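Local coordinates for tryptophanyl-tRNA synthetase (Mycoplasma pneumoniae, PDB 2YY5), which catalyses the ATP-dependent attachment of L-tryptophan to tRNA(Trp), working as a homodimeric class I aminoacyl-tRNA synthetase, at the interface of chains A and B. Numbering follows the deposited sequence. Chains: chain A/B, Tryptophanyl-tRNA synthetase.

Contact 1: the interface of chains A and B. Residues chain A 45-46, 48-49, 134, 138; chain B 94, 97-98.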
ATOM      1  N   LEU A  45       2.642   0.927 -11.426  1.00 19.87           N
ATOM      2  CA  LEU A  45       1.943   0.565 -10.199  1.00 19.39           C
ATOM      3  C   LEU A  45       0.558   1.193 -10.268  1.00 18.74           C
ATOM      4  O   LEU A  45      -0.409   0.639  -9.733  1.00 12.67           O
ATOM      5  CB  LEU A  45       2.688   1.075  -8.965  1.00 21.33           C
ATOM      6  CG  LEU A  45       4.010   0.363  -8.668  1.00 21.63           C
ATOM      7  CD1 LEU A  45       4.657   0.992  -7.434  1.00 18.71           C
ATOM      8  CD2 LEU A  45       3.761  -1.142  -8.456  1.00 12.20           C
ATOM      9  N   HIS A  46       0.477   2.346 -10.937  1.00 12.97           N
ATOM     10  CA  HIS A  46      -0.783   3.064 -11.118  1.00 18.00           C
ATOM     11  C   HIS A  46      -1.636   2.414 -12.216  1.00 22.31           C
ATOM     12  O   HIS A  46      -2.862   2.559 -12.227  1.00 25.23           O
ATOM     13  CB  HIS A  46      -0.515   4.538 -11.469  1.00 11.58           C
ATOM     14  CG  HIS A  46       0.020   5.342 -10.325  1.00 16.67           C
ATOM     15  ND1 HIS A  46      -0.796   6.002  -9.429  1.00 13.07           N
ATOM     16  CD2 HIS A  46       1.291   5.537  -9.891  1.00 11.05           C
ATOM     17  CE1 HIS A  46      -0.051   6.566  -8.493  1.00 17.86           C
ATOM     18  NE2 HIS A  46       1.216   6.296  -8.750  1.00 17.65           N
ATOM     19  N   ILE A  48      -1.966  -0.869 -12.720  1.00 13.91           N
ATOM     20  CA  ILE A  48      -2.637  -2.067 -12.243  1.00 15.93           C
ATOM     21  C   ILE A  48      -3.744  -1.757 -11.231  1.00 19.50           C
ATOM     22  O   ILE A  48      -4.262  -2.652 -10.562  1.00 19.80           O
ATOM     23  CB  ILE A  48      -1.628  -3.071 -11.649  1.00 17.67           C
ATOM     24  CG1 ILE A  48      -0.979  -2.501 -10.394  1.00 12.30           C
ATOM     25  CG2 ILE A  48      -0.537  -3.377 -12.684  1.00 19.88           C
ATOM     26  CD1 ILE A  48      -0.191  -3.534  -9.609  1.00 23.09           C
ATOM     27  N   THR A  49      -4.119  -0.485 -11.135  1.00 21.64           N
ATOM     28  CA  THR A  49      -5.182  -0.079 -10.220  1.00 21.32           C
ATOM     29  C   THR A  49      -6.548  -0.402 -10.838  1.00 21.89           C
ATOM     30  O   THR A  49      -7.583  -0.336 -10.175  1.00 18.03           O
ATOM     31  CB  THR A  49      -5.086   1.418  -9.904  1.00 18.86           C
ATOM     32  OG1 THR A  49      -4.995   2.159 -11.127  1.00 23.89           O
ATOM     33  CG2 THR A  49      -3.860   1.700  -9.048  1.00 20.24           C
ATOM     34  N   THR A 134      -7.227   4.559  -3.501  1.00 21.00           N
ATOM     35  CA  THR A 134      -5.951   4.811  -2.848  1.00 17.50           C
ATOM     36  C   THR A 134      -4.786   5.398  -3.642  1.00 20.61           C
ATOM     37  O   THR A 134      -3.873   5.988  -3.051  1.00 13.21           O
ATOM     38  CB  THR A 134      -5.449   3.513  -2.193  1.00 24.06           C
ATOM     39  OG1 THR A 134      -5.225   2.520  -3.208  1.00 22.93           O
ATOM     40  CG2 THR A 134      -6.491   2.994  -1.203  1.00 15.23           C
ATOM     41  N   LEU A 138      -0.552   7.080  -3.289  1.00 16.76           N
ATOM     42  CA  LEU A 138       0.624   6.426  -3.851  1.00 14.77           C
ATOM     43  C   LEU A 138       1.351   7.482  -4.678  1.00 13.90           C
ATOM     44  O   LEU A 138       2.582   7.562  -4.675  1.00 11.92           O
ATOM     45  CB  LEU A 138       0.200   5.279  -4.772  1.00 18.39           C
ATOM     46  CG  LEU A 138       1.143   4.123  -5.115  1.00 16.01           C
ATOM     47  CD1 LEU A 138       0.856   3.676  -6.540  1.00 16.21           C
ATOM     48  CD2 LEU A 138       2.584   4.519  -4.973  1.00 18.96           C
TER
ATOM     49  N   TYR B  94       0.322  -4.382  -1.689  1.00 17.51           N
ATOM     50  CA  TYR B  94      -0.190  -3.495  -2.725  1.00 13.29           C
ATOM     51  C   TYR B  94      -0.831  -4.280  -3.862  1.00 14.90           C
ATOM     52  O   TYR B  94      -1.887  -3.891  -4.369  1.00 18.14           O
ATOM     53  CB  TYR B  94       0.931  -2.601  -3.274  1.00 16.87           C
ATOM     54  CG  TYR B  94       0.462  -1.619  -4.333  1.00 16.96           C
ATOM     55  CD1 TYR B  94       0.471  -1.954  -5.690  1.00 18.46           C
ATOM     56  CD2 TYR B  94      -0.037  -0.377  -3.968  1.00  9.63           C
ATOM     57  CE1 TYR B  94      -0.012  -1.073  -6.645  1.00 18.75           C
ATOM     58  CE2 TYR B  94      -0.519   0.507  -4.909  1.00 18.49           C
ATOM     59  CZ  TYR B  94      -0.511   0.163  -6.242  1.00 21.02           C
ATOM     60  OH  TYR B  94      -1.026   1.062  -7.144  1.00 20.84           O
ATOM     61  N   MET B  97      -4.130  -5.380  -2.598  1.00 12.57           N
ATOM     62  CA  MET B  97      -5.041  -4.234  -2.538  1.00 10.68           C
ATOM     63  C   MET B  97      -5.643  -3.846  -3.899  1.00 13.34           C
ATOM     64  O   MET B  97      -6.850  -3.614  -4.007  1.00 14.26           O
ATOM     65  CB  MET B  97      -4.322  -3.020  -1.926  1.00 12.48           C
ATOM     66  CG  MET B  97      -5.179  -1.753  -1.835  1.00 13.86           C
ATOM     67  SD  MET B  97      -4.379  -0.358  -1.013  1.00 23.28           S
ATOM     68  CE  MET B  97      -2.950  -0.034  -2.164  1.00 11.80           C
ATOM     69  N   VAL B  98      -4.811  -3.768  -4.933  1.00 13.82           N
ATOM     70  CA  VAL B  98      -5.313  -3.416  -6.253  1.00 14.70           C
ATOM     71  C   VAL B  98      -6.178  -4.528  -6.818  1.00 17.95           C
ATOM     72  O   VAL B  98      -6.911  -4.308  -7.777  1.00 21.10           O
ATOM     73  CB  VAL B  98      -4.186  -3.133  -7.269  1.00 16.05           C
ATOM     74  CG1 VAL B  98      -3.417  -1.909  -6.863  1.00 13.43           C
ATOM     75  CG2 VAL B  98      -3.278  -4.349  -7.408  1.00 14.63           C
TER
HETATM   76  O   HOH W   1      -5.794  -4.817 -10.664  1.00 11.35           O
HETATM   77  O   HOH W   2      -7.409  -1.542  -7.851  1.00 13.11           O
HETATM   78  O   HOH W   3      -3.366   2.442  -5.429  1.00 21.01           O
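The phenol OH of B:Tyr94 donates a hydrogen bond to the backbone carbonyl O of A:Leu45 (2.7 Å), in the homodimer interface of this class I aminoacyl-tRNA synthetase. The donor stands above the carbonyl plane, 58° out of it, away from the usual lone-pair direction. On the tyrosine side, A:Leu45 O lies in the plane of the B:Tyr94 ring, at its edge. Water 3 also touches the hydroxyl, more loosely, at 3.2 Å from B:Tyr94 OH, and continues to A:Thr134 OG1. B:Tyr94 extends from helix 87-98 with chi1 at -178°, CG opposite the backbone N, which sends the ring between two groups of chain A. The A:Leu138 side chain, from helix 131-144, crosses that of B:Tyr94 at about a right angle, its CD1 3.8 Å from B:Tyr94 CZ; the same methyl lies over the rim of one face of the A:His46 imidazole. Near the other ring edge, A:Ile48 CD1 comes within 3.9 Å of B:Tyr94 CE1 and also meets B:Val98 CG2, the isoleucine crossing both side chains obliquely. The methyl CG2 of A:Thr49 adds a contact beside the phenol oxygen. One turn along the helix, B:Met97 bends at chi3 (63°); the side chains of B:Met97 and A:Thr134 pass in opposite directions, the thioether SD 4.0 Å from A:Thr134 CG2. Waters 1 and 2 both bond to the carbonyl O of B:Val98, linking this helix end to the carbonyl oxygens of A:Ile48 and A:Thr49 respectively.

Contact 2: the interface of chains A and B. Residues chain A 44, 48, 57, 61, 84; chain B 341-343.
B:Leu342 and A:Leu57 carry the apolar packing where the C-terminal segment of chain B lies against the catalytic domain of chain A in this class I synthetase dimer. The CD1 methyl of B:Leu342 meets A:Leu57 CD1, from helix 54-70, the two side chains crossing at a slant. The same branch approaches the carboxylate of A:Asp44, with B:Leu342 CD1 3.6 Å from A:Asp44 OD1. The other methyl, CD2, points at A:Ile48 CD1, tip to tip at 4.1 Å. Behind the fork, B:Leu342 CG rests against A:Ser84 CB at 3.9 Å, and the leucine is thus touched along its length, from CB to both methyls.

Direct polar contact is made by the backbone N of B:Gly343, which donates to the hydroxyl OG of A:Ser84 (2.6 Å, 144° at H). That hydroxyl in turn donates to A:Asp44 OD1 (2.8 Å), which accepts on its syn lone pair. A:Ser84 therefore relays between the partner backbone and A:Asp44, which touches the leucine too and probably helps fix the rotation of the hydroxyl. The torsion of A:Ser84 (chi1 72°) sets OG between its own backbone N and carbonyl carbon, where both partners can be met.

Water adds a further link. Water 4 lies 3.2 Å from the side-chain amide ND2 of A:Asn61 and bonds to the carbonyl oxygens of B:Gly341 and B:Gly343, spanning the backbone on either side of B:Leu342.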
ATOM      1  N   ASP A  44       3.700   2.136 -13.779  1.00 22.03           N
ATOM      2  CA  ASP A  44       2.930   0.883 -13.869  1.00 22.86           C
ATOM      3  C   ASP A  44       2.206   0.448 -12.587  1.00 20.80           C
ATOM      4  O   ASP A  44       1.248  -0.322 -12.650  1.00 20.84           O
ATOM      5  CB  ASP A  44       3.793  -0.278 -14.408  1.00 19.77           C
ATOM      6  CG  ASP A  44       5.018  -0.573 -13.558  1.00 23.91           C
ATOM      7  OD1 ASP A  44       5.608  -1.650 -13.757  1.00 30.33           O
ATOM      8  OD2 ASP A  44       5.408   0.248 -12.703  1.00 30.31           O
ATOM      9  N   ILE A  48      -1.966  -0.869 -12.720  1.00 13.91           N
ATOM     10  CA  ILE A  48      -2.637  -2.067 -12.243  1.00 15.93           C
ATOM     11  C   ILE A  48      -3.744  -1.757 -11.231  1.00 19.50           C
ATOM     12  O   ILE A  48      -4.262  -2.652 -10.562  1.00 19.80           O
ATOM     13  CB  ILE A  48      -1.628  -3.071 -11.649  1.00 17.67           C
ATOM     14  CG1 ILE A  48      -0.979  -2.501 -10.394  1.00 12.30           C
ATOM     15  CG2 ILE A  48      -0.537  -3.377 -12.684  1.00 19.88           C
ATOM     16  CD1 ILE A  48      -0.191  -3.534  -9.609  1.00 23.09           C
ATOM     17  N   LEU A  57       0.805  -4.977 -20.505  1.00 24.42           N
ATOM     18  CA  LEU A  57       1.487  -4.103 -19.563  1.00 25.80           C
ATOM     19  C   LEU A  57       2.982  -4.031 -19.842  1.00 29.56           C
ATOM     20  O   LEU A  57       3.546  -2.939 -19.918  1.00 37.46           O
ATOM     21  CB  LEU A  57       1.279  -4.597 -18.130  1.00 20.84           C
ATOM     22  CG  LEU A  57       1.000  -3.589 -17.011  1.00 16.66           C
ATOM     23  CD1 LEU A  57       1.627  -4.123 -15.733  1.00 17.56           C
ATOM     24  CD2 LEU A  57       1.567  -2.210 -17.334  1.00 21.82           C
ATOM     25  N   ASN A  61       4.834  -0.709 -21.087  1.00 24.51           N
ATOM     26  CA  ASN A  61       5.919  -0.104 -20.327  1.00 25.96           C
ATOM     27  C   ASN A  61       7.098   0.030 -21.285  1.00 26.90           C
ATOM     28  O   ASN A  61       7.759   1.068 -21.343  1.00 25.25           O
ATOM     29  CB  ASN A  61       6.330  -0.979 -19.129  1.00 23.40           C
ATOM     30  CG  ASN A  61       5.269  -1.036 -18.038  1.00 29.03           C
ATOM     31  OD1 ASN A  61       4.427  -0.139 -17.910  1.00 23.48           O
ATOM     32  ND2 ASN A  61       5.321  -2.088 -17.229  1.00 22.84           N
ATOM     33  N   SER A  84       7.818  -0.026 -10.706  1.00 16.75           N
ATOM     34  CA  SER A  84       7.647  -1.360 -10.139  1.00 19.37           C
ATOM     35  C   SER A  84       9.000  -1.971  -9.754  1.00 17.95           C
ATOM     36  O   SER A  84       9.065  -2.897  -8.951  1.00 16.86           O
ATOM     37  CB  SER A  84       6.918  -2.280 -11.126  1.00 20.90           C
ATOM     38  OG  SER A  84       7.745  -2.640 -12.218  1.00 28.45           O
TER
ATOM     39  N   GLY B 341       3.362  -9.110 -14.718  1.00 21.06           N
ATOM     40  CA  GLY B 341       3.975  -8.393 -15.825  1.00 19.81           C
ATOM     41  C   GLY B 341       4.719  -7.152 -15.364  1.00 17.21           C
ATOM     42  O   GLY B 341       5.000  -6.262 -16.167  1.00 21.21           O
ATOM     43  N   LEU B 342       5.030  -7.101 -14.069  1.00 16.76           N
ATOM     44  CA  LEU B 342       5.740  -5.977 -13.449  1.00 17.86           C
ATOM     45  C   LEU B 342       7.261  -6.133 -13.509  1.00 19.12           C
ATOM     46  O   LEU B 342       7.761  -7.207 -13.815  1.00 22.44           O
ATOM     47  CB  LEU B 342       5.299  -5.828 -11.984  1.00 12.99           C
ATOM     48  CG  LEU B 342       4.115  -4.911 -11.603  1.00 20.79           C
ATOM     49  CD1 LEU B 342       3.423  -4.361 -12.834  1.00 17.45           C
ATOM     50  CD2 LEU B 342       3.131  -5.679 -10.733  1.00 11.03           C
ATOM     51  N   GLY B 343       7.991  -5.055 -13.224  1.00 18.88           N
ATOM     52  CA  GLY B 343       9.443  -5.116 -13.245  1.00 21.77           C
ATOM     53  C   GLY B 343      10.044  -5.004 -14.633  1.00 15.93           C
ATOM     54  O   GLY B 343       9.372  -5.267 -15.623  1.00 16.13           O
TER
HETATM   55  O   HOH W   4       6.926  -4.913 -17.151  1.00 19.22           O

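Contact 3: the interface of chains A and B. Residues chain A 343-344, 347; chain B 62, 82, 314-315, 318-319.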
ATOM      1  N   GLY A 343      11.264  -0.246  11.247  1.00 21.77           N
ATOM      2  CA  GLY A 343      12.544  -0.885  11.017  1.00 22.05           C
ATOM      3  C   GLY A 343      13.281  -1.382  12.252  1.00 27.68           C
ATOM      4  O   GLY A 343      13.034  -0.920  13.359  1.00 27.88           O
ATOM      5  N   SER A 344      14.245  -2.279  12.037  1.00 28.17           N
ATOM      6  CA  SER A 344      15.022  -2.917  13.104  1.00 26.73           C
ATOM      7  C   SER A 344      16.168  -2.078  13.654  1.00 29.80           C
ATOM      8  O   SER A 344      16.617  -2.281  14.780  1.00 25.07           O
ATOM      9  CB  SER A 344      15.566  -4.238  12.564  1.00 22.77           C
ATOM     10  OG  SER A 344      15.309  -5.283  13.459  1.00 35.36           O
ATOM     11  N   ILE A 347      16.375   0.088  16.972  1.00 68.10           N
ATOM     12  CA  ILE A 347      16.415  -0.720  18.183  1.00 69.56           C
ATOM     13  C   ILE A 347      17.881  -0.897  18.226  1.00 74.85           C
ATOM     14  O   ILE A 347      18.439  -1.329  17.215  1.00 77.26           O
ATOM     15  CB  ILE A 347      15.807  -2.112  17.966  1.00 66.88           C
ATOM     16  CG1 ILE A 347      14.317  -1.998  17.722  1.00 61.29           C
ATOM     17  CG2 ILE A 347      16.117  -3.003  19.147  1.00 68.33           C
ATOM     18  CD1 ILE A 347      13.662  -3.213  17.183  1.00 50.32           C
TER
ATOM     19  N   PHE B  62      10.088  -3.858  20.257  1.00 30.14           N
ATOM     20  CA  PHE B  62      11.153  -4.451  21.049  1.00 28.94           C
ATOM     21  C   PHE B  62      10.535  -5.362  22.117  1.00 26.33           C
ATOM     22  O   PHE B  62      10.922  -6.519  22.268  1.00 27.23           O
ATOM     23  CB  PHE B  62      11.983  -3.326  21.693  1.00 27.19           C
ATOM     24  CG  PHE B  62      12.822  -3.765  22.869  1.00 24.23           C
ATOM     25  CD1 PHE B  62      12.513  -3.335  24.155  1.00 28.77           C
ATOM     26  CD2 PHE B  62      13.932  -4.586  22.690  1.00 26.98           C
ATOM     27  CE1 PHE B  62      13.299  -3.714  25.248  1.00 28.52           C
ATOM     28  CE2 PHE B  62      14.723  -4.971  23.774  1.00 25.13           C
ATOM     29  CZ  PHE B  62      14.405  -4.531  25.055  1.00 23.44           C
ATOM     30  N   LEU B  82      10.653  -8.524  11.725  1.00 12.99           N
ATOM     31  CA  LEU B  82       9.843  -7.316  11.852  1.00 12.87           C
ATOM     32  C   LEU B  82       9.319  -6.970  10.468  1.00 16.47           C
ATOM     33  O   LEU B  82      10.095  -6.642   9.571  1.00 17.41           O
ATOM     34  CB  LEU B  82      10.673  -6.150  12.391  1.00 13.21           C
ATOM     35  CG  LEU B  82       9.866  -4.860  12.575  1.00 14.24           C
ATOM     36  CD1 LEU B  82       8.915  -5.064  13.737  1.00 10.15           C
ATOM     37  CD2 LEU B  82      10.773  -3.663  12.842  1.00 10.55           C
ATOM     38  N   VAL B 314      17.650  -8.910  20.744  1.00 22.55           N
ATOM     39  CA  VAL B 314      16.501  -8.615  19.915  1.00 24.42           C
ATOM     40  C   VAL B 314      16.949  -8.206  18.522  1.00 25.13           C
ATOM     41  O   VAL B 314      16.420  -8.691  17.517  1.00 22.75           O
ATOM     42  CB  VAL B 314      15.656  -7.479  20.518  1.00 24.18           C
ATOM     43  CG1 VAL B 314      14.606  -7.001  19.490  1.00 13.33           C
ATOM     44  CG2 VAL B 314      14.986  -7.974  21.807  1.00 14.52           C
ATOM     45  N   PHE B 315      17.938  -7.322  18.478  1.00 21.36           N
ATOM     46  CA  PHE B 315      18.459  -6.829  17.223  1.00 19.17           C
ATOM     47  C   PHE B 315      19.018  -7.939  16.335  1.00 23.12           C
ATOM     48  O   PHE B 315      18.669  -8.025  15.159  1.00 25.67           O
ATOM     49  CB  PHE B 315      19.538  -5.774  17.476  1.00 18.84           C
ATOM     50  CG  PHE B 315      20.091  -5.183  16.221  1.00 21.04           C
ATOM     51  CD1 PHE B 315      19.306  -4.349  15.427  1.00 21.30           C
ATOM     52  CD2 PHE B 315      21.375  -5.507  15.789  1.00 19.39           C
ATOM     53  CE1 PHE B 315      19.787  -3.849  14.217  1.00 18.67           C
ATOM     54  CE2 PHE B 315      21.868  -5.009  14.575  1.00 15.63           C
ATOM     55  CZ  PHE B 315      21.072  -4.183  13.794  1.00 18.41           C
ATOM     56  N   LEU B 318      16.144 -10.192  15.043  1.00 16.17           N
ATOM     57  CA  LEU B 318      15.391  -9.575  13.965  1.00 16.85           C
ATOM     58  C   LEU B 318      16.263  -9.475  12.725  1.00 15.18           C
ATOM     59  O   LEU B 318      15.791  -9.633  11.601  1.00 18.35           O
ATOM     60  CB  LEU B 318      14.904  -8.188  14.403  1.00 11.56           C
ATOM     61  CG  LEU B 318      13.817  -8.235  15.477  1.00 14.10           C
ATOM     62  CD1 LEU B 318      13.560  -6.832  16.014  1.00  8.00           C
ATOM     63  CD2 LEU B 318      12.539  -8.863  14.878  1.00 14.33           C
ATOM     64  N   GLN B 319      17.549  -9.236  12.930  1.00 16.03           N
ATOM     65  CA  GLN B 319      18.461  -9.115  11.807  1.00 20.66           C
ATOM     66  C   GLN B 319      18.542 -10.430  11.020  1.00 21.64           C
ATOM     67  O   GLN B 319      18.523 -10.421   9.787  1.00 21.28           O
ATOM     68  CB  GLN B 319      19.836  -8.666  12.304  1.00 14.88           C
ATOM     69  CG  GLN B 319      20.380  -7.484  11.533  1.00 36.40           C
ATOM     70  CD  GLN B 319      19.422  -6.309  11.524  1.00 41.14           C
ATOM     71  OE1 GLN B 319      19.428  -5.493  10.599  1.00 43.60           O
ATOM     72  NE2 GLN B 319      18.597  -6.213  12.556  1.00 41.82           N
TER
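B:Leu318 and A:Ile347 meet through their CD1 methyls, 3.8 Å apart, with the side chains crossing at about a right angle. Here the C-terminal tail of one subunit of the class I synthetase dimer lies on helix 311-340 of the other. A:Ile347 is poorly ordered, so the details of its packing are less certain than those of its neighbours. B:Val314 and B:Phe62 flank it at longer range, its CG2 methyl lying 4.3 Å from B:Val314 CG1.

Earlier in the tail, A:Gly343 takes the CD2 methyl of B:Leu82, at the end of strand 78-82, against its backbone, 3.8 Å from A:Gly343 CA. The extended first torsion of B:Leu82 (chi1 -179°) carries that branch to the glycine, which has no side chain to stand in the way.

A:Ser344 leads outward to the polar rim. Its hydroxyl OG sits beside B:Leu318, 3.5 Å from B:Leu318 CD1, while its carbonyl O lies in the plane of the B:Phe315 ring, at the edge, 3.5 Å from B:Phe315 CD1. Near the hydroxyl, the side-chain amide NE2 of B:Gln319 comes within 3.6 Å of A:Ser344 CB. That amide is held within its own helix: NE2 donates to the carbonyl O of B:Phe315 (3.2 Å, 168° at H), with the acceptor almost in the amide plane. Bending at chi2 (55°) folds the glutamine back, bringing NE2 over the rim of one face of the B:Phe315 ring.

Contact 4: the interface of chains A and B. Residues chain A 174-175, 339-341; chain B 52, 54, 57.
Edge-on, the ring of A:Phe175 receives B:Phe52: the tip atom CZ of B:Phe52 lies in the plane of the A:Phe175 ring, 3.6 Å from A:Phe175 CE2. The side chains run at about a right angle to each other, while their ring planes are inclined by about 50°. This is an aromatic corner of the class I synthetase dimer, where the C-terminal ends of helices 158-175 and 311-340 of chain A face the start of helix 54-71 in chain B. Both faces of A:Phe175 are occupied from within its own subunit. The A:Phe340 ring lies face to face with it, nearly parallel (about 9°), CE1 3.8 Å above the centre; the aliphatic CD of A:Lys174 lies 3.4 Å above the centre of the opposite face of A:Phe175. The ring is thus clamped flat, with an edge offered to the partner.

B:Phe52 enters with CG between its backbone N and carbonyl carbon (chi1 76°), pointing its far rim toward chain A. Its CE1 also approaches the backbone carbonyl O of A:Phe340, at 3.3 Å, while A:Phe340 CD2 stands 4.1 Å from B:Phe52 CZ.

Beside the phenylalanine, the pyrrolidine of B:Pro54 crosses A:Phe175 at a slant, its CG 4.1 Å from A:Phe175 CD2. Its CB faces the carbonyl O of A:Gly339 at 3.4 Å. A:Lys174 is laid over the ring by its bend at chi2, and the bend at chi4 turns its side-chain amine NZ to 3.4 Å from the backbone O of B:Phe52.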
ATOM      1  N   LYS A 174       3.357  15.915  12.447  1.00 23.41           N
ATOM      2  CA  LYS A 174       3.211  14.727  13.293  1.00 25.78           C
ATOM      3  C   LYS A 174       4.549  14.116  13.714  1.00 26.60           C
ATOM      4  O   LYS A 174       4.744  13.767  14.875  1.00 29.56           O
ATOM      5  CB  LYS A 174       2.387  13.666  12.549  1.00 29.73           C
ATOM      6  CG  LYS A 174       1.665  12.659  13.439  1.00 33.88           C
ATOM      7  CD  LYS A 174       2.576  11.588  13.985  1.00 35.33           C
ATOM      8  CE  LYS A 174       1.819  10.649  14.925  1.00 36.18           C
ATOM      9  NZ  LYS A 174       1.434  11.299  16.220  1.00 35.78           N
ATOM     10  N   PHE A 175       5.479  14.001  12.773  1.00 25.82           N
ATOM     11  CA  PHE A 175       6.760  13.381  13.070  1.00 22.68           C
ATOM     12  C   PHE A 175       7.988  14.275  13.188  1.00 26.04           C
ATOM     13  O   PHE A 175       9.077  13.777  13.477  1.00 31.30           O
ATOM     14  CB  PHE A 175       7.038  12.299  12.033  1.00 21.72           C
ATOM     15  CG  PHE A 175       5.933  11.297  11.902  1.00 18.98           C
ATOM     16  CD1 PHE A 175       4.863  11.529  11.050  1.00 17.45           C
ATOM     17  CD2 PHE A 175       5.968  10.112  12.623  1.00 19.10           C
ATOM     18  CE1 PHE A 175       3.843  10.590  10.911  1.00 16.30           C
ATOM     19  CE2 PHE A 175       4.952   9.168  12.493  1.00 21.04           C
ATOM     20  CZ  PHE A 175       3.887   9.411  11.631  1.00 13.08           C
ATOM     21  N   GLY A 339      11.666   8.319  11.416  1.00 27.56           N
ATOM     22  CA  GLY A 339      10.682   9.285  11.858  1.00 21.69           C
ATOM     23  C   GLY A 339       9.402   8.591  12.298  1.00 26.49           C
ATOM     24  O   GLY A 339       8.725   9.054  13.224  1.00 21.10           O
ATOM     25  N   PHE A 340       9.061   7.487  11.626  1.00 20.93           N
ATOM     26  CA  PHE A 340       7.862   6.718  11.958  1.00 15.36           C
ATOM     27  C   PHE A 340       8.205   5.650  12.987  1.00 17.67           C
ATOM     28  O   PHE A 340       7.315   4.962  13.489  1.00 21.97           O
ATOM     29  CB  PHE A 340       7.288   6.013  10.723  1.00 14.52           C
ATOM     30  CG  PHE A 340       6.445   6.888   9.836  1.00 22.68           C
ATOM     31  CD1 PHE A 340       6.952   8.067   9.294  1.00 20.19           C
ATOM     32  CD2 PHE A 340       5.147   6.497   9.492  1.00 20.21           C
ATOM     33  CE1 PHE A 340       6.184   8.839   8.423  1.00 15.13           C
ATOM     34  CE2 PHE A 340       4.374   7.262   8.624  1.00  9.36           C
ATOM     35  CZ  PHE A 340       4.898   8.438   8.089  1.00 18.97           C
ATOM     36  N   GLY A 341       9.493   5.492  13.280  1.00 14.26           N
ATOM     37  CA  GLY A 341       9.902   4.489  14.248  1.00 10.35           C
ATOM     38  C   GLY A 341       9.777   3.075  13.710  1.00 15.90           C
ATOM     39  O   GLY A 341       9.574   2.122  14.463  1.00 22.17           O
TER
ATOM     40  N   PHE B  52      -0.469   6.848  16.123  1.00 22.93           N
ATOM     41  CA  PHE B  52       0.444   6.140  17.011  1.00 20.41           C
ATOM     42  C   PHE B  52       1.668   7.006  17.304  1.00 15.75           C
ATOM     43  O   PHE B  52       1.955   7.952  16.579  1.00 22.97           O
ATOM     44  CB  PHE B  52       0.903   4.854  16.319  1.00 16.25           C
ATOM     45  CG  PHE B  52       1.925   5.099  15.248  1.00 15.16           C
ATOM     46  CD1 PHE B  52       3.286   5.044  15.542  1.00 10.03           C
ATOM     47  CD2 PHE B  52       1.531   5.496  13.973  1.00 14.83           C
ATOM     48  CE1 PHE B  52       4.244   5.388  14.587  1.00 10.58           C
ATOM     49  CE2 PHE B  52       2.483   5.845  13.008  1.00 18.48           C
ATOM     50  CZ  PHE B  52       3.842   5.791  13.319  1.00 15.36           C
ATOM     51  N   PRO B  54       5.654   7.157  17.374  1.00 19.62           N
ATOM     52  CA  PRO B  54       6.872   6.464  16.944  1.00 21.46           C
ATOM     53  C   PRO B  54       7.754   5.951  18.085  1.00 23.25           C
ATOM     54  O   PRO B  54       8.454   4.949  17.943  1.00 25.19           O
ATOM     55  CB  PRO B  54       7.574   7.505  16.056  1.00 16.66           C
ATOM     56  CG  PRO B  54       6.935   8.814  16.443  1.00 22.15           C
ATOM     57  CD  PRO B  54       5.505   8.441  16.672  1.00 12.94           C
ATOM     58  N   LEU B  57       5.885   2.869  19.386  1.00 26.89           N
ATOM     59  CA  LEU B  57       5.975   1.793  18.405  1.00 27.85           C
ATOM     60  C   LEU B  57       7.306   1.066  18.599  1.00 25.57           C
ATOM     61  O   LEU B  57       7.344  -0.152  18.756  1.00 23.35           O
ATOM     62  CB  LEU B  57       5.857   2.380  16.985  1.00 25.78           C
ATOM     63  CG  LEU B  57       5.519   1.536  15.740  1.00 31.42           C
ATOM     64  CD1 LEU B  57       6.713   1.521  14.814  1.00 31.77           C
ATOM     65  CD2 LEU B  57       5.115   0.113  16.113  1.00 34.41           C
TER

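Contact 1 and contact 2 adjoin, their C-alpha centres about 11 Å apart, and share A:Ile48, which faces both a helix and the C-terminal segment of chain B. Contact 3 and contact 4 form a second pair, about 16 Å apart; helix 311-340 contributes from chain B to contact 3 and from chain A to contact 4. With chains exchanged, Leu57 and Gly341 serve contacts 2 and 4, about 32 Å apart, and Gly343 serves contacts 2 and 3. Helix 54-70 (54-71 in chain B) enters contacts 2, 3 and 4. Two-fold symmetry repeats every patch, so reciprocal tails probably help tie the homodimer together.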